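Local coordinates for hyaluronidase (Thermobaculum terrenum, PDB 5DIY), which probably removes O-linked N-acetylglucosamine from modified proteins as a family 84 glycoside hydrolase, at residues Y385-L396 with F444-I455. Numbering follows the deposited sequence.
Sequences YLDQAMITFSNL and FLQQVLRSTVSI
Phe444 sends its ring toward helix 385-396 with CG opposite the backbone N (chi1 178°), while Phe393, CG opposite the carbonyl carbon (chi1 -82°), brings its ring from the other direction. They meet with Phe444 CZ 3.7 Å from Phe393 CE2, at the edge of the Phe393 ring and near its plane. Val448 fills the angle between the two rings: its CG2 comes within 3.4 Å of Phe393 CE2 and rests over the rim of one Phe444 face, while CG1 lies over the rim of a Phe393 face. The Leu386 side chain crosses Phe444 at about a right angle and sets Leu386 CD2 3.6 Å from Phe444 CD2. Leu445 CD1 touches Tyr385 CB at 3.5 Å, at the tyrosine ring edge, and Leu445 CD2 touches Ala389 CB. The CA atoms come closest at Ala389 and Val448, 6.8 Å apart, consistent with the small alanine side chain.

Thr392 OG1 hydrogen-bonds to Gln388 O, leaving Thr392 CG2 4.0 Å from both Val448 CG1 and Thr452 CG2. A serine in its place would lack that methyl and probably leave a gap facing Val448 and Thr452. Thr452 OG1 hydrogen-bonds to Val448 O and to Arg419 NE, so the hydroxyl is satisfied. Leu396 extends the apolar seam, with CD1 3.7 Å from Ile455 CG2.

No hydrogen bond crosses; apolar packing joins helix 373-398 to helix 440-451 in roughly the same direction (local axes 10.4 Å apart, inclined at 25°), and through Ile455 to helix 453-459. The contact lies in the helical region following the TIM barrel, away from the sugar site. The Phe328 ring of helix 322-336 stacks with Phe444, while Phe335 meets the Phe393 ring with inclined planes; helix 340-362 packs on Leu386, and helix 412-428 receives Tyr385 and Ile455.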
loop_
_atom_site.group_PDB
_atom_site.type_symbol
_atom_site.label_atom_id
_atom_site.label_comp_id
_atom_site.label_asym_id
_atom_site.label_seq_id
_atom_site.Cartn_x
_atom_site.Cartn_y
_atom_site.Cartn_z
ATOM N N TYR C 385 -8.502 -26.443 -0.886
ATOM C CA TYR C 385 -8.283 -26.935 -2.249
ATOM C C TYR C 385 -6.984 -27.743 -2.348
ATOM O O TYR C 385 -6.942 -28.770 -3.033
ATOM C CB TYR C 385 -8.301 -25.793 -3.271
ATOM C CG TYR C 385 -9.490 -24.848 -3.193
ATOM C CD1 TYR C 385 -10.682 -25.195 -2.526
ATOM C CD2 TYR C 385 -9.434 -23.602 -3.814
ATOM C CE1 TYR C 385 -11.755 -24.315 -2.466
ATOM C CE2 TYR C 385 -10.505 -22.724 -3.766
ATOM C CZ TYR C 385 -11.662 -23.082 -3.087
ATOM O OH TYR C 385 -12.723 -22.202 -3.042
ATOM N N LEU C 386 -5.935 -27.289 -1.661
ATOM C CA LEU C 386 -4.682 -28.048 -1.583
ATOM C C LEU C 386 -4.881 -29.431 -0.970
ATOM O O LEU C 386 -4.259 -30.396 -1.399
ATOM C CB LEU C 386 -3.627 -27.294 -0.772
ATOM C CG LEU C 386 -2.934 -26.136 -1.482
ATOM C CD1 LEU C 386 -2.093 -25.355 -0.478
ATOM C CD2 LEU C 386 -2.067 -26.636 -2.632
ATOM N N ASP C 387 -5.744 -29.502 0.040
ATOM C CA ASP C 387 -6.128 -30.758 0.675
ATOM C C ASP C 387 -6.718 -31.754 -0.337
ATOM O O ASP C 387 -6.388 -32.938 -0.323
ATOM C CB ASP C 387 -7.135 -30.480 1.806
ATOM C CG ASP C 387 -7.087 -31.511 2.919
ATOM O OD1 ASP C 387 -6.217 -32.412 2.912
ATOM O OD2 ASP C 387 -7.942 -31.416 3.827
ATOM N N GLN C 388 -7.571 -31.259 -1.230
ATOM C CA GLN C 388 -8.102 -32.074 -2.323
ATOM C C GLN C 388 -7.048 -32.445 -3.378
ATOM O O GLN C 388 -7.121 -33.527 -3.959
ATOM C CB GLN C 388 -9.315 -31.394 -2.964
ATOM C CG GLN C 388 -10.497 -31.259 -2.004
ATOM C CD GLN C 388 -11.044 -32.597 -1.555
ATOM O OE1 GLN C 388 -11.153 -33.525 -2.352
ATOM N NE2 GLN C 388 -11.375 -32.708 -0.273
ATOM N N ALA C 389 -6.073 -31.568 -3.622
ATOM C CA ALA C 389 -4.923 -31.919 -4.478
ATOM C C ALA C 389 -4.105 -33.068 -3.884
ATOM O O ALA C 389 -3.648 -33.947 -4.614
ATOM C CB ALA C 389 -4.030 -30.710 -4.720
ATOM N N MET C 390 -3.927 -33.042 -2.564
ATOM C CA MET C 390 -3.277 -34.122 -1.810
ATOM C C MET C 390 -3.952 -35.470 -2.052
ATOM O O MET C 390 -3.285 -36.469 -2.336
ATOM C CB MET C 390 -3.299 -33.788 -0.313
ATOM C CG MET C 390 -2.723 -34.839 0.626
ATOM S SD MET C 390 -0.936 -34.863 0.521
ATOM C CE MET C 390 -0.584 -36.367 1.425
ATOM N N ILE C 391 -5.276 -35.480 -1.949
ATOM C CA ILE C 391 -6.056 -36.694 -2.145
ATOM C C ILE C 391 -5.902 -37.196 -3.576
ATOM O O ILE C 391 -5.724 -38.395 -3.802
ATOM C CB ILE C 391 -7.551 -36.473 -1.813
ATOM C CG1 ILE C 391 -7.727 -36.184 -0.318
ATOM C CG2 ILE C 391 -8.384 -37.694 -2.200
ATOM C CD1 ILE C 391 -8.978 -35.395 -0.007
ATOM N N THR C 392 -5.961 -36.272 -4.533
ATOM C CA THR C 392 -5.857 -36.622 -5.943
ATOM C C THR C 392 -4.506 -37.269 -6.257
ATOM O O THR C 392 -4.468 -38.358 -6.830
ATOM C CB THR C 392 -6.109 -35.393 -6.843
ATOM O OG1 THR C 392 -7.395 -34.848 -6.539
ATOM C CG2 THR C 392 -6.056 -35.765 -8.324
ATOM N N PHE C 393 -3.414 -36.613 -5.858
ATOM C CA PHE C 393 -2.056 -37.141 -6.075
ATOM C C PHE C 393 -1.807 -38.482 -5.384
ATOM O O PHE C 393 -1.217 -39.380 -5.989
ATOM C CB PHE C 393 -0.974 -36.151 -5.611
ATOM C CG PHE C 393 -0.654 -35.057 -6.597
ATOM C CD1 PHE C 393 -0.268 -35.354 -7.900
ATOM C CD2 PHE C 393 -0.676 -33.720 -6.202
ATOM C CE1 PHE C 393 0.048 -34.345 -8.803
ATOM C CE2 PHE C 393 -0.349 -32.707 -7.094
ATOM C CZ PHE C 393 0.008 -33.020 -8.399
ATOM N N SER C 394 -2.245 -38.615 -4.131
ATOM C CA SER C 394 -2.090 -39.875 -3.381
ATOM C C SER C 394 -2.721 -41.064 -4.114
ATOM O O SER C 394 -2.125 -42.130 -4.229
ATOM C CB SER C 394 -2.716 -39.761 -1.986
ATOM O OG SER C 394 -2.221 -38.636 -1.279
ATOM N N ASN C 395 -3.932 -40.858 -4.616
ATOM C CA ASN C 395 -4.648 -41.898 -5.352
ATOM C C ASN C 395 -4.138 -42.142 -6.762
ATOM O O ASN C 395 -4.264 -43.251 -7.278
ATOM C CB ASN C 395 -6.138 -41.603 -5.338
ATOM C CG ASN C 395 -6.719 -41.779 -3.959
ATOM O OD1 ASN C 395 -6.734 -42.883 -3.450
ATOM N ND2 ASN C 395 -7.149 -40.702 -3.333
ATOM N N LEU C 396 -3.553 -41.115 -7.371
ATOM C CA LEU C 396 -2.828 -41.278 -8.622
ATOM C C LEU C 396 -1.649 -42.247 -8.450
ATOM O O LEU C 396 -1.473 -43.151 -9.272
ATOM C CB LEU C 396 -2.338 -39.915 -9.128
ATOM C CG LEU C 396 -1.573 -39.863 -10.445
ATOM C CD1 LEU C 396 -2.448 -40.333 -11.597
ATOM C CD2 LEU C 396 -1.056 -38.452 -10.686
ATOM N N PHE C 444 -0.582 -24.127 -9.186
ATOM C CA PHE C 444 -0.305 -25.486 -8.735
ATOM C C PHE C 444 -1.522 -26.384 -8.940
ATOM O O PHE C 444 -1.399 -27.467 -9.496
ATOM C CB PHE C 444 0.141 -25.515 -7.267
ATOM C CG PHE C 444 0.404 -26.906 -6.739
ATOM C CD1 PHE C 444 1.482 -27.649 -7.217
ATOM C CD2 PHE C 444 -0.423 -27.468 -5.759
ATOM C CE1 PHE C 444 1.733 -28.933 -6.735
ATOM C CE2 PHE C 444 -0.185 -28.750 -5.277
ATOM C CZ PHE C 444 0.895 -29.486 -5.766
ATOM N N LEU C 445 -2.690 -25.914 -8.512
ATOM C CA LEU C 445 -3.940 -26.667 -8.668
ATOM C C LEU C 445 -4.310 -26.919 -10.133
ATOM O O LEU C 445 -4.746 -28.026 -10.490
ATOM C CB LEU C 445 -5.087 -25.968 -7.912
ATOM C CG LEU C 445 -4.920 -25.959 -6.386
ATOM C CD1 LEU C 445 -5.949 -25.064 -5.708
ATOM C CD2 LEU C 445 -4.966 -27.366 -5.811
ATOM N N GLN C 446 -4.118 -25.915 -10.986
ATOM C CA GLN C 446 -4.347 -26.079 -12.419
ATOM C C GLN C 446 -3.441 -27.171 -13.003
ATOM O O GLN C 446 -3.862 -27.936 -13.871
ATOM C CB GLN C 446 -4.124 -24.761 -13.166
ATOM C CG GLN C 446 -4.481 -24.784 -14.656
ATOM C CD GLN C 446 -5.980 -24.897 -14.901
ATOM O OE1 GLN C 446 -6.755 -24.062 -14.450
ATOM N NE2 GLN C 446 -6.390 -25.927 -15.609
ATOM N N GLN C 447 -2.202 -27.232 -12.522
ATOM C CA GLN C 447 -1.251 -28.240 -12.966
ATOM C C GLN C 447 -1.625 -29.644 -12.463
ATOM O O GLN C 447 -1.370 -30.629 -13.160
ATOM C CB GLN C 447 0.186 -27.846 -12.564
ATOM C CG GLN C 447 1.293 -28.717 -13.165
ATOM C CD GLN C 447 1.190 -28.906 -14.671
ATOM O OE1 GLN C 447 1.273 -30.025 -15.183
ATOM N NE2 GLN C 447 1.002 -27.823 -15.386
ATOM N N VAL C 448 -2.248 -29.741 -11.284
ATOM C CA VAL C 448 -2.857 -31.015 -10.846
ATOM C C VAL C 448 -3.874 -31.487 -11.890
ATOM O O VAL C 448 -3.864 -32.652 -12.287
ATOM C CB VAL C 448 -3.556 -30.921 -9.462
ATOM C CG1 VAL C 448 -4.191 -32.259 -9.081
ATOM C CG2 VAL C 448 -2.575 -30.464 -8.382
ATOM N N LEU C 449 -4.747 -30.581 -12.323
ATOM C CA LEU C 449 -5.716 -30.872 -13.396
ATOM C C LEU C 449 -5.041 -31.366 -14.673
ATOM O O LEU C 449 -5.465 -32.374 -15.242
ATOM C CB LEU C 449 -6.590 -29.652 -13.718
ATOM C CG LEU C 449 -7.950 -29.582 -13.039
ATOM C CD1 LEU C 449 -8.815 -28.529 -13.721
ATOM N N ARG C 450 -4.005 -30.652 -15.125
ATOM C CA ARG C 450 -3.245 -31.051 -16.325
ATOM C C ARG C 450 -2.514 -32.379 -16.135
ATOM O O ARG C 450 -2.443 -33.193 -17.062
ATOM C CB ARG C 450 -2.215 -29.983 -16.721
ATOM C CG ARG C 450 -2.801 -28.658 -17.171
ATOM C CD ARG C 450 -1.771 -27.835 -17.928
ATOM N NE ARG C 450 -2.153 -26.429 -18.043
ATOM C CZ ARG C 450 -1.846 -25.449 -17.184
ATOM N NH1 ARG C 450 -1.122 -25.671 -16.091
ATOM N NH2 ARG C 450 -2.284 -24.216 -17.426
ATOM N N SER C 451 -1.970 -32.590 -14.938
ATOM C CA SER C 451 -1.188 -33.796 -14.627
ATOM C C SER C 451 -2.012 -35.084 -14.535
ATOM O O SER C 451 -1.438 -36.176 -14.546
ATOM C CB SER C 451 -0.399 -33.605 -13.326
ATOM O OG SER C 451 0.675 -32.707 -13.530
ATOM N N THR C 452 -3.339 -34.954 -14.446
ATOM C CA THR C 452 -4.249 -36.082 -14.257
ATOM C C THR C 452 -5.226 -36.267 -15.435
ATOM O O THR C 452 -6.268 -36.901 -15.292
ATOM C CB THR C 452 -5.012 -35.905 -12.924
ATOM O OG1 THR C 452 -5.699 -34.649 -12.917
ATOM C CG2 THR C 452 -4.039 -35.940 -11.746
ATOM N N VAL C 453 -4.885 -35.718 -16.600
ATOM C CA VAL C 453 -5.669 -35.940 -17.821
ATOM C C VAL C 453 -5.748 -37.419 -18.241
ATOM O O VAL C 453 -6.805 -37.880 -18.685
ATOM C CB VAL C 453 -5.162 -35.075 -19.012
ATOM C CG1 VAL C 453 -3.711 -35.392 -19.388
ATOM C CG2 VAL C 453 -6.072 -35.230 -20.231
ATOM N N SER C 454 -4.650 -38.158 -18.086
ATOM C CA SER C 454 -4.579 -39.526 -18.617
ATOM C C SER C 454 -5.387 -40.570 -17.826
ATOM O O SER C 454 -5.635 -41.659 -18.350
ATOM C CB SER C 454 -3.119 -39.978 -18.798
ATOM O OG SER C 454 -2.494 -40.242 -17.559
ATOM N N ILE C 455 -5.794 -40.258 -16.591
ATOM C CA ILE C 455 -6.700 -41.148 -15.849
ATOM C C ILE C 455 -8.149 -41.078 -16.359
ATOM O O ILE C 455 -8.879 -42.063 -16.257
ATOM C CB ILE C 455 -6.644 -40.973 -14.305
ATOM C CG1 ILE C 455 -7.079 -39.579 -13.848
ATOM C CG2 ILE C 455 -5.244 -41.291 -13.785
ATOM C CD1 ILE C 455 -7.428 -39.514 -12.377
#